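Local coordinates for protein francisella virulence factor (Francisella novicida, PDB 5EVG) that probably contributes to the virulence of Francisella, by a molecular activity that remains unknown, at residues G8-K13 with K69-H74; G42-S47 with K65-L70; T48-E53 with S94-R99. One frame throughout, in Å; residues are numbered along the deposited sequence.

Contacts 1 and 2 set one helix, 56-73, against the neighbouring antiparallel strands 7-12 and 42-49; their centres lie about 6 Å apart, and Leu70 serves both. Contact 1 lies at the surface, whereas contacts 2 and 3 are buried. Contact 3 joins strand 42-49 to strand 95-103, the next one inward, with its centre about 15 Å from that of contact 2 and about 20 Å from that of contact 1, beyond the chain's centre. In chain order, 8-13 comes first, then 42-47 and 48-53, the helix segments, and finally 94-99. Strand 95-103 thus pairs with strand 42-49, and distant parts of the sequence are joined into one layer.

Contact 1. Residues G8-K13 with K69-H74; sequences GVYLPK and KLAAQH
Tyr10 and His74 carry this contact through an offset stack, their ring centroids 3.7 Å apart and their planes only 10° from parallel. The two side chains run antiparallel, ring over ring, which sets Tyr10 CD1 over the centre of the imidazole, and Tyr10 CE1 comes within 3.3 Å of His74 CG. His74 CB adds a CH-pi contact, lying 3.8 Å from the centroid of the phenol ring and over the same face. With CG opposite the backbone N (chi1 -175°), the tyrosine ring extends from the strand toward the helix end and meets His74 face on.

Hydrogen bonding fixes the imidazole. His74 ND1 donates to Leu70 O at 3.0 Å in a nearly straight bond, with the oxygen in the ring plane. The backbone N of His74 reaches the same oxygen from the other face of the carbonyl plane, so one acceptor takes two donors at the helix end and the ring's rotation is set for stacking.

Apolar packing completes the contact. Leu70 CD1 lies against the backbone of the strand, 3.7 Å from Gly8 C, while Leu70 CB faces Tyr10 CB at 4.2 Å. Tyr10 CE2 lies 4.0 Å from Ala71 CA, and the ring's other neighbours include Ile41.

Here the C-terminal end of a helix, where His74 leaves helical geometry, packs on an outermost strand of the sheet, as in a two-layer alpha/beta fold.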
loop_
_atom_site.group_PDB
_atom_site.type_symbol
_atom_site.label_atom_id
_atom_site.label_comp_id
_atom_site.label_asym_id
_atom_site.label_seq_id
_atom_site.Cartn_x
_atom_site.Cartn_y
_atom_site.Cartn_z
ATOM N N GLY A 8 -3.298 5.831 -6.316
ATOM C CA GLY A 8 -3.518 4.508 -5.773
ATOM C C GLY A 8 -4.550 3.694 -6.517
ATOM O O GLY A 8 -5.588 4.218 -6.934
ATOM N N VAL A 9 -4.269 2.405 -6.692
ATOM C CA VAL A 9 -5.211 1.472 -7.292
ATOM C C VAL A 9 -5.370 0.291 -6.348
ATOM O O VAL A 9 -4.424 -0.098 -5.655
ATOM C CB VAL A 9 -4.755 0.995 -8.684
ATOM C CG1 VAL A 9 -4.641 2.169 -9.634
ATOM C CG2 VAL A 9 -3.430 0.279 -8.583
ATOM N N TYR A 10 -6.572 -0.256 -6.294
ATOM C CA TYR A 10 -6.824 -1.505 -5.593
ATOM C C TYR A 10 -7.233 -2.528 -6.637
ATOM O O TYR A 10 -8.111 -2.250 -7.458
ATOM C CB TYR A 10 -7.906 -1.338 -4.525
ATOM C CG TYR A 10 -8.124 -2.574 -3.677
ATOM C CD1 TYR A 10 -9.006 -3.564 -4.079
ATOM C CD2 TYR A 10 -7.450 -2.746 -2.471
ATOM C CE1 TYR A 10 -9.211 -4.699 -3.313
ATOM C CE2 TYR A 10 -7.652 -3.880 -1.694
ATOM C CZ TYR A 10 -8.537 -4.848 -2.117
ATOM O OH TYR A 10 -8.749 -5.978 -1.352
ATOM N N LEU A 11 -6.571 -3.688 -6.627
ATOM C CA LEU A 11 -6.798 -4.733 -7.622
ATOM C C LEU A 11 -7.427 -5.942 -6.941
ATOM O O LEU A 11 -6.701 -6.766 -6.358
ATOM C CB LEU A 11 -5.480 -5.134 -8.295
ATOM C CG LEU A 11 -4.637 -4.094 -9.030
ATOM C CD1 LEU A 11 -3.313 -4.700 -9.442
ATOM C CD2 LEU A 11 -5.365 -3.559 -10.238
ATOM N N PRO A 12 -8.752 -6.111 -6.986
ATOM C CA PRO A 12 -9.371 -7.225 -6.259
ATOM C C PRO A 12 -8.977 -8.554 -6.880
ATOM O O PRO A 12 -8.849 -8.676 -8.100
ATOM C CB PRO A 12 -10.879 -6.966 -6.406
ATOM C CG PRO A 12 -10.999 -5.584 -6.997
ATOM C CD PRO A 12 -9.744 -5.370 -7.780
ATOM N N LYS A 13 -8.762 -9.551 -6.025
ATOM C CA LYS A 13 -8.476 -10.895 -6.502
ATOM C C LYS A 13 -9.737 -11.736 -6.651
ATOM O O LYS A 13 -9.721 -12.726 -7.385
ATOM C CB LYS A 13 -7.488 -11.599 -5.559
ATOM C CG LYS A 13 -6.913 -12.901 -6.120
ATOM C CD LYS A 13 -5.915 -13.574 -5.177
ATOM C CE LYS A 13 -5.365 -14.864 -5.807
ATOM N NZ LYS A 13 -4.362 -15.578 -4.957
ATOM N N LYS A 69 -6.595 3.244 3.204
ATOM C CA LYS A 69 -7.912 3.729 2.813
ATOM C C LYS A 69 -8.537 2.824 1.761
ATOM O O LYS A 69 -9.711 2.458 1.867
ATOM C CB LYS A 69 -7.835 5.166 2.298
ATOM C CG LYS A 69 -9.191 5.705 1.901
ATOM C CD LYS A 69 -9.130 7.164 1.468
ATOM C CE LYS A 69 -8.559 7.318 0.071
ATOM N NZ LYS A 69 -8.631 8.740 -0.401
ATOM N N LEU A 70 -7.767 2.460 0.726
ATOM C CA LEU A 70 -8.294 1.597 -0.328
ATOM C C LEU A 70 -8.602 0.203 0.200
ATOM O O LEU A 70 -9.620 -0.401 -0.172
ATOM C CB LEU A 70 -7.288 1.502 -1.481
ATOM C CG LEU A 70 -7.059 2.783 -2.268
ATOM C CD1 LEU A 70 -5.973 2.599 -3.317
ATOM C CD2 LEU A 70 -8.376 3.219 -2.896
ATOM N N ALA A 71 -7.721 -0.344 1.041
ATOM C CA ALA A 71 -7.978 -1.678 1.580
ATOM C C ALA A 71 -9.231 -1.675 2.450
ATOM O O ALA A 71 -10.087 -2.564 2.328
ATOM C CB ALA A 71 -6.768 -2.167 2.371
ATOM N N ALA A 72 -9.373 -0.663 3.311
ATOM C CA ALA A 72 -10.568 -0.565 4.146
ATOM C C ALA A 72 -11.834 -0.434 3.302
ATOM O O ALA A 72 -12.888 -0.976 3.661
ATOM C CB ALA A 72 -10.444 0.614 5.118
ATOM N N GLN A 73 -11.755 0.279 2.173
ATOM C CA GLN A 73 -12.927 0.410 1.310
ATOM C C GLN A 73 -13.355 -0.930 0.732
ATOM O O GLN A 73 -14.550 -1.145 0.489
ATOM C CB GLN A 73 -12.646 1.409 0.187
ATOM C CG GLN A 73 -12.682 2.862 0.637
ATOM C CD GLN A 73 -12.139 3.831 -0.413
ATOM O OE1 GLN A 73 -11.813 3.441 -1.541
ATOM N NE2 GLN A 73 -12.036 5.102 -0.037
ATOM N N HIS A 74 -12.410 -1.844 0.514
ATOM C CA HIS A 74 -12.718 -3.172 -0.007
ATOM C C HIS A 74 -12.896 -4.220 1.087
ATOM O O HIS A 74 -13.017 -5.412 0.777
ATOM C CB HIS A 74 -11.638 -3.606 -0.999
ATOM C CG HIS A 74 -11.708 -2.868 -2.292
ATOM N ND1 HIS A 74 -11.128 -1.629 -2.473
ATOM C CD2 HIS A 74 -12.333 -3.165 -3.454
ATOM C CE1 HIS A 74 -11.378 -1.205 -3.699
ATOM N NE2 HIS A 74 -12.107 -2.119 -4.315
#

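Contact 2. Residues G42-S47 with K65-L70; sequences GQVRTS and KEAIKL
Val44 and Ala67 mark the closest backbone approach, their CA atoms 6.2 Å apart, where strand 42-47 and helix 65-70 run in roughly opposing directions, at 146°, with axes 8.1 Å apart. No hydrogen bond spans the two segments; methyl groups do the work. Val44 CG2 makes most of the contact: it touches Ala67 CB at 3.9 Å and Leu70 CD1 at 4.0 Å, and so lies against two residues on successive turns of the helix. This branch is trans to the backbone N of Val44, while CG1 takes the position between N and the carbonyl carbon (chi1 61°) and reaches Ala67 CB more distantly.

Two residues further along the strand, Thr46 offers its methyl and not its hydroxyl to these turns. CG2 meets Glu66 CG at 3.7 Å and sits 4.0 Å from Ala67 CB, so both strand methyls approach the alanine methyl from the sheet side. The threonine and glutamate side chains meet at a slant, and the contact uses the aliphatic part of Glu66. Its chain bends at chi2, and its carboxylate forms a long, weak ion pair with Lys69, Glu66 OE1 to Lys69 NZ at 3.3 Å. Thr46 OG1 instead hydrogen-bonds to Asn63 O, one turn before Ala67, which ties the strand to an earlier part of the helix.

Ile79 of strand 78-84 touches both Val44 and Ala67 and extends the apolar layer beneath the helix. Small and branched side chains thus interleave at the interface between helix and sheet of a two-layer alpha/beta fold.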
loop_
_atom_site.group_PDB
_atom_site.type_symbol
_atom_site.label_atom_id
_atom_site.label_comp_id
_atom_site.label_asym_id
_atom_site.label_seq_id
_atom_site.Cartn_x
_atom_site.Cartn_y
_atom_site.Cartn_z
ATOM N N GLY A 42 -6.496 -9.241 -2.532
ATOM C CA GLY A 42 -6.275 -8.183 -3.493
ATOM C C GLY A 42 -4.914 -7.563 -3.285
ATOM O O GLY A 42 -4.240 -7.792 -2.277
ATOM N N GLN A 43 -4.511 -6.782 -4.278
ATOM C CA GLN A 43 -3.271 -6.028 -4.221
ATOM C C GLN A 43 -3.583 -4.541 -4.204
ATOM O O GLN A 43 -4.644 -4.089 -4.653
ATOM C CB GLN A 43 -2.354 -6.355 -5.408
ATOM C CG GLN A 43 -1.878 -7.784 -5.436
ATOM C CD GLN A 43 -0.823 -8.020 -6.493
ATOM O OE1 GLN A 43 -0.338 -7.076 -7.121
ATOM N NE2 GLN A 43 -0.467 -9.285 -6.705
ATOM N N VAL A 44 -2.643 -3.780 -3.666
ATOM C CA VAL A 44 -2.789 -2.335 -3.614
ATOM C C VAL A 44 -1.443 -1.709 -3.952
ATOM O O VAL A 44 -0.397 -2.164 -3.477
ATOM C CB VAL A 44 -3.328 -1.872 -2.245
ATOM C CG1 VAL A 44 -2.388 -2.247 -1.119
ATOM C CG2 VAL A 44 -3.596 -0.377 -2.255
ATOM N N ARG A 45 -1.468 -0.709 -4.827
ATOM C CA ARG A 45 -0.270 -0.007 -5.259
ATOM C C ARG A 45 -0.540 1.481 -5.102
ATOM O O ARG A 45 -1.577 1.967 -5.566
ATOM C CB ARG A 45 0.080 -0.334 -6.713
ATOM C CG ARG A 45 0.124 -1.835 -7.025
ATOM C CD ARG A 45 1.182 -2.150 -8.066
ATOM N NE ARG A 45 1.510 -3.575 -8.081
ATOM C CZ ARG A 45 2.711 -4.063 -8.374
ATOM N NH1 ARG A 45 3.709 -3.238 -8.666
ATOM N NH2 ARG A 45 2.921 -5.375 -8.364
ATOM N N THR A 46 0.365 2.191 -4.428
ATOM C CA THR A 46 0.247 3.640 -4.264
ATOM C C THR A 46 1.595 4.294 -4.534
ATOM O O THR A 46 2.642 3.640 -4.476
ATOM C CB THR A 46 -0.260 4.024 -2.864
ATOM O OG1 THR A 46 0.713 3.667 -1.873
ATOM C CG2 THR A 46 -1.583 3.314 -2.568
ATOM N N SER A 47 1.563 5.595 -4.851
ATOM C CA SER A 47 2.762 6.285 -5.298
ATOM C C SER A 47 2.644 7.781 -5.023
ATOM O O SER A 47 1.558 8.355 -5.131
ATOM C CB SER A 47 2.987 6.049 -6.797
ATOM O OG SER A 47 4.140 6.715 -7.255
ATOM N N LYS A 65 -1.005 5.461 4.044
ATOM C CA LYS A 65 -2.324 5.995 4.384
ATOM C C LYS A 65 -3.314 5.760 3.254
ATOM O O LYS A 65 -4.456 5.357 3.497
ATOM C CB LYS A 65 -2.232 7.494 4.711
ATOM C CG LYS A 65 -3.545 8.110 5.188
ATOM C CD LYS A 65 -3.389 9.626 5.453
ATOM C CE LYS A 65 -4.640 10.231 6.030
ATOM N NZ LYS A 65 -4.414 11.686 6.300
ATOM N N GLU A 66 -2.888 6.006 2.004
ATOM C CA GLU A 66 -3.768 5.780 0.861
ATOM C C GLU A 66 -4.045 4.290 0.679
ATOM O O GLU A 66 -5.163 3.892 0.322
ATOM C CB GLU A 66 -3.142 6.372 -0.404
ATOM C CG GLU A 66 -3.881 6.074 -1.704
ATOM C CD GLU A 66 -5.243 6.739 -1.791
ATOM O OE1 GLU A 66 -5.553 7.610 -0.950
ATOM O OE2 GLU A 66 -5.999 6.399 -2.720
ATOM N N ALA A 67 -3.044 3.451 0.929
ATOM C CA ALA A 67 -3.258 2.014 0.791
ATOM C C ALA A 67 -4.222 1.490 1.848
ATOM O O ALA A 67 -5.059 0.629 1.556
ATOM C CB ALA A 67 -1.927 1.271 0.857
ATOM N N ILE A 68 -4.111 1.982 3.081
ATOM C CA ILE A 68 -5.058 1.573 4.117
ATOM C C ILE A 68 -6.468 2.033 3.759
ATOM O O ILE A 68 -7.444 1.291 3.943
ATOM C CB ILE A 68 -4.598 2.104 5.487
ATOM C CG1 ILE A 68 -3.304 1.378 5.896
ATOM C CG2 ILE A 68 -5.726 2.008 6.544
ATOM C CD1 ILE A 68 -2.573 2.039 7.069
ATOM N N LYS A 69 -6.595 3.244 3.204
ATOM C CA LYS A 69 -7.912 3.729 2.813
ATOM C C LYS A 69 -8.537 2.824 1.761
ATOM O O LYS A 69 -9.711 2.458 1.867
ATOM C CB LYS A 69 -7.835 5.166 2.298
ATOM C CG LYS A 69 -9.191 5.705 1.901
ATOM C CD LYS A 69 -9.130 7.164 1.468
ATOM C CE LYS A 69 -8.559 7.318 0.071
ATOM N NZ LYS A 69 -8.631 8.740 -0.401
ATOM N N LEU A 70 -7.767 2.460 0.726
ATOM C CA LEU A 70 -8.294 1.597 -0.328
ATOM C C LEU A 70 -8.602 0.203 0.200
ATOM O O LEU A 70 -9.620 -0.401 -0.172
ATOM C CB LEU A 70 -7.288 1.502 -1.481
ATOM C CG LEU A 70 -7.059 2.783 -2.268
ATOM C CD1 LEU A 70 -5.973 2.599 -3.317
ATOM C CD2 LEU A 70 -8.376 3.219 -2.896
#

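Contact 3. Residues T48-E53 with S94-R99; sequences THVSNE and SSVQLR
Val50 has CG1 between its backbone N and carbonyl carbon (chi1 56°), a rotation that lays this methyl over the backbone of the opposing segment, 3.7 Å from Ser95 N. In Val96, CG1 lies opposite the backbone N (chi1 180°), which turns CG2 away from the carbonyl carbon and to 4.0 Å from Val50 CB. The valines form a small apolar patch, to which Leu59 of the helix adds on the Val50 side and Tyr85 on that of Val96. Ser94 CB lies alongside, 3.8 Å from Val50 CG1, its hydroxyl being taken up by a hydrogen bond with Asn91 N.

The backbone is that of two neighbouring antiparallel strands in the mixed sheet, at the end where strand 42-49 gives way to loop. Thr48 and Val96 form a hydrogen-bonded pair with both side chains on the face covered by the helix: Thr48 N donates to Val96 O at 3.1 Å, and Val96 N returns a bond to Thr48 O at 2.9 Å. His49 and Ser95 follow as a non-hydrogen-bonded pair, their CA atoms drawn to 4.0 Å while their side chains diverge.

Past the last strand residue, Val50 N still donates to Ser94 O, at 3.0 Å, but it approaches from above the carbonyl plane, 45° out of it. That same oxygen receives a CA-H...O contact from His49. Thr48 OG1, at the helix-facing side, is hydrogen-bonded to Thr6 OG1, whereas Val50 O is buried by the packing and has no polar partner in the model.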
loop_
_atom_site.group_PDB
_atom_site.type_symbol
_atom_site.label_atom_id
_atom_site.label_comp_id
_atom_site.label_asym_id
_atom_site.label_seq_id
_atom_site.Cartn_x
_atom_site.Cartn_y
_atom_site.Cartn_z
ATOM N N THR A 48 3.786 8.406 -4.697
ATOM C CA THR A 48 3.914 9.855 -4.526
ATOM C C THR A 48 5.282 10.298 -5.034
ATOM O O THR A 48 6.295 9.643 -4.754
ATOM C CB THR A 48 3.763 10.281 -3.053
ATOM O OG1 THR A 48 2.601 9.666 -2.494
ATOM C CG2 THR A 48 3.606 11.808 -2.935
ATOM N N HIS A 49 5.303 11.399 -5.782
ATOM C CA HIS A 49 6.565 11.950 -6.256
ATOM C C HIS A 49 7.424 12.410 -5.081
ATOM O O HIS A 49 6.918 12.851 -4.047
ATOM C CB HIS A 49 6.319 13.118 -7.209
ATOM C CG HIS A 49 7.569 13.840 -7.596
ATOM N ND1 HIS A 49 8.425 13.371 -8.568
ATOM C CD2 HIS A 49 8.133 14.970 -7.110
ATOM C CE1 HIS A 49 9.451 14.195 -8.683
ATOM N NE2 HIS A 49 9.301 15.171 -7.807
ATOM N N VAL A 50 8.740 12.322 -5.252
ATOM C CA VAL A 50 9.694 12.699 -4.217
ATOM C C VAL A 50 10.780 13.573 -4.838
ATOM O O VAL A 50 11.286 13.274 -5.927
ATOM C CB VAL A 50 10.293 11.454 -3.523
ATOM C CG1 VAL A 50 10.935 10.504 -4.525
ATOM C CG2 VAL A 50 11.274 11.861 -2.444
ATOM N N SER A 51 11.121 14.667 -4.158
ATOM C CA SER A 51 12.212 15.525 -4.601
ATOM C C SER A 51 13.328 15.663 -3.575
ATOM O O SER A 51 14.320 16.346 -3.855
ATOM C CB SER A 51 11.684 16.918 -4.989
ATOM O OG SER A 51 10.397 17.175 -4.454
ATOM N N ASN A 52 13.212 15.020 -2.412
ATOM C CA ASN A 52 14.226 15.122 -1.371
ATOM C C ASN A 52 14.262 13.824 -0.581
ATOM O O ASN A 52 13.215 13.280 -0.223
ATOM C CB ASN A 52 13.955 16.310 -0.434
ATOM C CG ASN A 52 15.162 16.681 0.417
ATOM O OD1 ASN A 52 16.005 15.836 0.717
ATOM N ND2 ASN A 52 15.249 17.958 0.807
ATOM N N GLU A 53 15.478 13.342 -0.305
ATOM C CA GLU A 53 15.634 12.086 0.428
ATOM C C GLU A 53 15.102 12.187 1.850
ATOM O O GLU A 53 14.650 11.185 2.419
ATOM C CB GLU A 53 17.106 11.673 0.461
ATOM C CG GLU A 53 17.685 11.244 -0.879
ATOM C CD GLU A 53 19.115 10.736 -0.746
ATOM O OE1 GLU A 53 19.510 10.356 0.382
ATOM O OE2 GLU A 53 19.846 10.721 -1.758
ATOM N N SER A 94 11.145 10.803 -10.031
ATOM C CA SER A 94 11.346 9.958 -8.865
ATOM C C SER A 94 10.074 9.883 -8.032
ATOM O O SER A 94 9.349 10.871 -7.861
ATOM C CB SER A 94 12.496 10.490 -8.014
ATOM O OG SER A 94 13.692 10.576 -8.778
ATOM N N SER A 95 9.812 8.702 -7.501
ATOM C CA SER A 95 8.653 8.526 -6.650
ATOM C C SER A 95 8.998 7.495 -5.592
ATOM O O SER A 95 9.823 6.602 -5.821
ATOM C CB SER A 95 7.425 8.103 -7.465
ATOM O OG SER A 95 7.552 6.762 -7.909
ATOM N N VAL A 96 8.394 7.652 -4.418
ATOM C CA VAL A 96 8.327 6.576 -3.437
ATOM C C VAL A 96 7.065 5.784 -3.744
ATOM O O VAL A 96 5.964 6.350 -3.797
ATOM C CB VAL A 96 8.306 7.108 -1.994
ATOM C CG1 VAL A 96 8.229 5.927 -1.013
ATOM C CG2 VAL A 96 9.536 7.973 -1.716
ATOM N N GLN A 97 7.225 4.486 -3.971
ATOM C CA GLN A 97 6.119 3.620 -4.338
ATOM C C GLN A 97 5.807 2.658 -3.200
ATOM O O GLN A 97 6.627 2.417 -2.318
ATOM C CB GLN A 97 6.443 2.828 -5.606
ATOM C CG GLN A 97 6.605 3.675 -6.858
ATOM C CD GLN A 97 6.879 2.807 -8.072
ATOM O OE1 GLN A 97 6.034 2.677 -8.957
ATOM N NE2 GLN A 97 8.060 2.200 -8.114
ATOM N N LEU A 98 4.601 2.128 -3.214
ATOM C CA LEU A 98 4.208 1.135 -2.228
ATOM C C LEU A 98 3.546 -0.015 -2.959
ATOM O O LEU A 98 2.700 0.204 -3.833
ATOM C CB LEU A 98 3.253 1.735 -1.165
ATOM C CG LEU A 98 2.716 0.748 -0.118
ATOM C CD1 LEU A 98 2.390 1.513 1.150
ATOM C CD2 LEU A 98 1.474 0.016 -0.605
ATOM N N ARG A 99 3.905 -1.247 -2.580
ATOM C CA ARG A 99 3.270 -2.459 -3.087
ATOM C C ARG A 99 2.765 -3.258 -1.894
ATOM O O ARG A 99 3.546 -3.579 -0.990
ATOM C CB ARG A 99 4.247 -3.294 -3.922
ATOM C CG ARG A 99 3.679 -4.622 -4.405
ATOM C CD ARG A 99 4.547 -5.273 -5.501
ATOM N NE ARG A 99 5.875 -5.660 -5.029
ATOM C CZ ARG A 99 6.157 -6.826 -4.459
ATOM N NH1 ARG A 99 5.209 -7.735 -4.284
ATOM N NH2 ARG A 99 7.396 -7.087 -4.066
#